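Local coordinates for particle-associated glycoside hydrolase (Acinetobacter phage Fri1, PDB 6C72), which probably degrades the capsular polysaccharide of Acinetobacter baumannii as a trimeric phage tailspike glycosidase, opening the way to the host cell surface, at residues 19-24 and 40-46. Residues are numbered along the deposited sequence.
Sequences VQVDSV and TTTSYVA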
loop_
_atom_site.group_PDB
_atom_site.type_symbol
_atom_site.label_atom_id
_atom_site.label_comp_id
_atom_site.label_asym_id
_atom_site.label_seq_id
_atom_site.Cartn_x
_atom_site.Cartn_y
_atom_site.Cartn_z
ATOM N N VAL A 19 -34.883 -45.353 -2.660
ATOM C CA VAL A 19 -34.153 -46.277 -3.521
ATOM C C VAL A 19 -32.655 -46.165 -3.237
ATOM O O VAL A 19 -32.119 -45.065 -3.054
ATOM C CB VAL A 19 -34.482 -45.991 -4.999
ATOM C CG1 VAL A 19 -33.674 -46.884 -5.927
ATOM C CG2 VAL A 19 -35.963 -46.179 -5.236
ATOM N N GLN A 20 -31.970 -47.308 -3.221
ATOM C CA GLN A 20 -30.526 -47.374 -3.010
ATOM C C GLN A 20 -29.961 -48.436 -3.941
ATOM O O GLN A 20 -30.305 -49.615 -3.813
ATOM C CB GLN A 20 -30.181 -47.720 -1.549
ATOM C CG GLN A 20 -28.710 -47.489 -1.163
ATOM C CD GLN A 20 -28.359 -47.886 0.286
ATOM O OE1 GLN A 20 -29.230 -48.138 1.129
ATOM N NE2 GLN A 20 -27.063 -47.959 0.564
ATOM N N VAL A 21 -29.121 -48.026 -4.887
ATOM C CA VAL A 21 -28.483 -48.951 -5.813
ATOM C C VAL A 21 -26.970 -48.769 -5.718
ATOM O O VAL A 21 -26.475 -47.889 -5.016
ATOM C CB VAL A 21 -28.981 -48.786 -7.264
ATOM C CG1 VAL A 21 -30.457 -49.125 -7.346
ATOM C CG2 VAL A 21 -28.729 -47.383 -7.757
ATOM N N ASP A 22 -26.234 -49.650 -6.403
ATOM C CA ASP A 22 -24.783 -49.711 -6.265
ATOM C C ASP A 22 -24.023 -48.960 -7.356
ATOM O O ASP A 22 -22.805 -48.786 -7.225
ATOM C CB ASP A 22 -24.312 -51.178 -6.210
ATOM C CG ASP A 22 -24.648 -51.964 -7.468
ATOM O OD1 ASP A 22 -25.225 -51.390 -8.413
ATOM O OD2 ASP A 22 -24.361 -53.180 -7.499
ATOM N N SER A 23 -24.693 -48.513 -8.415
ATOM C CA SER A 23 -24.011 -47.845 -9.518
ATOM C C SER A 23 -25.051 -47.161 -10.391
ATOM O O SER A 23 -26.256 -47.374 -10.236
ATOM C CB SER A 23 -23.176 -48.818 -10.355
ATOM O OG SER A 23 -24.012 -49.717 -11.058
ATOM N N VAL A 24 -24.557 -46.355 -11.338
ATOM C CA VAL A 24 -25.437 -45.714 -12.312
ATOM C C VAL A 24 -26.059 -46.758 -13.232
ATOM O O VAL A 24 -27.246 -46.672 -13.576
ATOM C CB VAL A 24 -24.669 -44.634 -13.104
ATOM C CG1 VAL A 24 -25.354 -44.349 -14.426
ATOM C CG2 VAL A 24 -24.568 -43.343 -12.304
ATOM N N THR A 40 -30.498 -43.048 -4.441
ATOM C CA THR A 40 -29.128 -42.797 -4.016
ATOM C C THR A 40 -28.234 -43.912 -4.535
ATOM O O THR A 40 -28.479 -45.088 -4.255
ATOM C CB THR A 40 -29.045 -42.673 -2.491
ATOM O OG1 THR A 40 -29.655 -41.439 -2.089
ATOM C CG2 THR A 40 -27.593 -42.701 -2.017
ATOM N N THR A 41 -27.227 -43.544 -5.321
ATOM C CA THR A 41 -26.238 -44.490 -5.821
ATOM C C THR A 41 -25.095 -44.638 -4.828
ATOM O O THR A 41 -24.672 -43.666 -4.198
ATOM C CB THR A 41 -25.671 -44.042 -7.168
ATOM O OG1 THR A 41 -25.151 -42.713 -7.049
ATOM C CG2 THR A 41 -26.738 -44.091 -8.251
ATOM N N THR A 42 -24.625 -45.875 -4.670
ATOM C CA THR A 42 -23.453 -46.141 -3.845
ATOM C C THR A 42 -22.190 -45.575 -4.483
ATOM O O THR A 42 -21.369 -44.943 -3.810
ATOM C CB THR A 42 -23.302 -47.652 -3.646
ATOM O OG1 THR A 42 -24.397 -48.160 -2.872
ATOM C CG2 THR A 42 -21.980 -47.970 -2.970
ATOM N N SER A 43 -21.998 -45.844 -5.772
ATOM C CA SER A 43 -20.905 -45.294 -6.560
ATOM C C SER A 43 -21.429 -44.945 -7.940
ATOM O O SER A 43 -22.571 -45.256 -8.286
ATOM C CB SER A 43 -19.744 -46.279 -6.691
ATOM O OG SER A 43 -19.446 -46.869 -5.448
ATOM N N TYR A 44 -20.580 -44.308 -8.749
ATOM C CA TYR A 44 -20.911 -44.215 -10.166
ATOM C C TYR A 44 -20.670 -45.555 -10.852
ATOM O O TYR A 44 -21.597 -46.162 -11.392
ATOM C CB TYR A 44 -20.107 -43.113 -10.844
ATOM C CG TYR A 44 -20.668 -42.705 -12.191
ATOM C CD1 TYR A 44 -20.459 -43.479 -13.325
ATOM C CD2 TYR A 44 -21.406 -41.533 -12.325
ATOM C CE1 TYR A 44 -20.970 -43.096 -14.541
ATOM C CE2 TYR A 44 -21.909 -41.148 -13.526
ATOM C CZ TYR A 44 -21.685 -41.923 -14.630
ATOM O OH TYR A 44 -22.198 -41.522 -15.830
ATOM N N VAL A 45 -19.430 -46.041 -10.826
ATOM C CA VAL A 45 -19.100 -47.394 -11.272
ATOM C C VAL A 45 -19.088 -48.326 -10.065
ATOM O O VAL A 45 -18.426 -48.046 -9.056
ATOM C CB VAL A 45 -17.754 -47.427 -12.015
ATOM C CG1 VAL A 45 -17.354 -48.858 -12.321
ATOM C CG2 VAL A 45 -17.857 -46.627 -13.300
ATOM N N ALA A 46 -19.809 -49.438 -10.174
ATOM C CA ALA A 46 -20.031 -50.315 -9.030
ATOM C C ALA A 46 -18.715 -50.768 -8.413
ATOM O O ALA A 46 -17.790 -51.186 -9.117
ATOM C CB ALA A 46 -20.857 -51.527 -9.451
#
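V24 lays its CG2 methyl over one face of the Y44 ring, 3.7 Å from the ring centroid and 15° off the normal, a CH-pi contact. In addition, V24 N donates to Y44 O (3.0 Å, N-H...O angle 171°), tying the first turn of helix 24-27 to the loop after strand 38-41. S23 is the N-cap of that helix, its OG bonded to A26 N. Upstream the pairing is parallel: T40 N reaches V19 O at 2.9 Å and T40 O accepts V21 N at 3.1 Å, so T40 bonds to the residues flanking its partner Q20. V21 O takes both T42 N (2.8 Å) and T42 OG1 (3.0 Å). V21 CG2 and T41 CG2 meet at 3.9 Å on the sheet face covered by L27 of the helix, while Q20 and T40 occupy the other face, against a second subunit. The segments join the strands of a beta-alpha-beta unit, with strand 19-21 at the sheet edge within this chain and strand 38-41 between it and antiparallel strand 54-58.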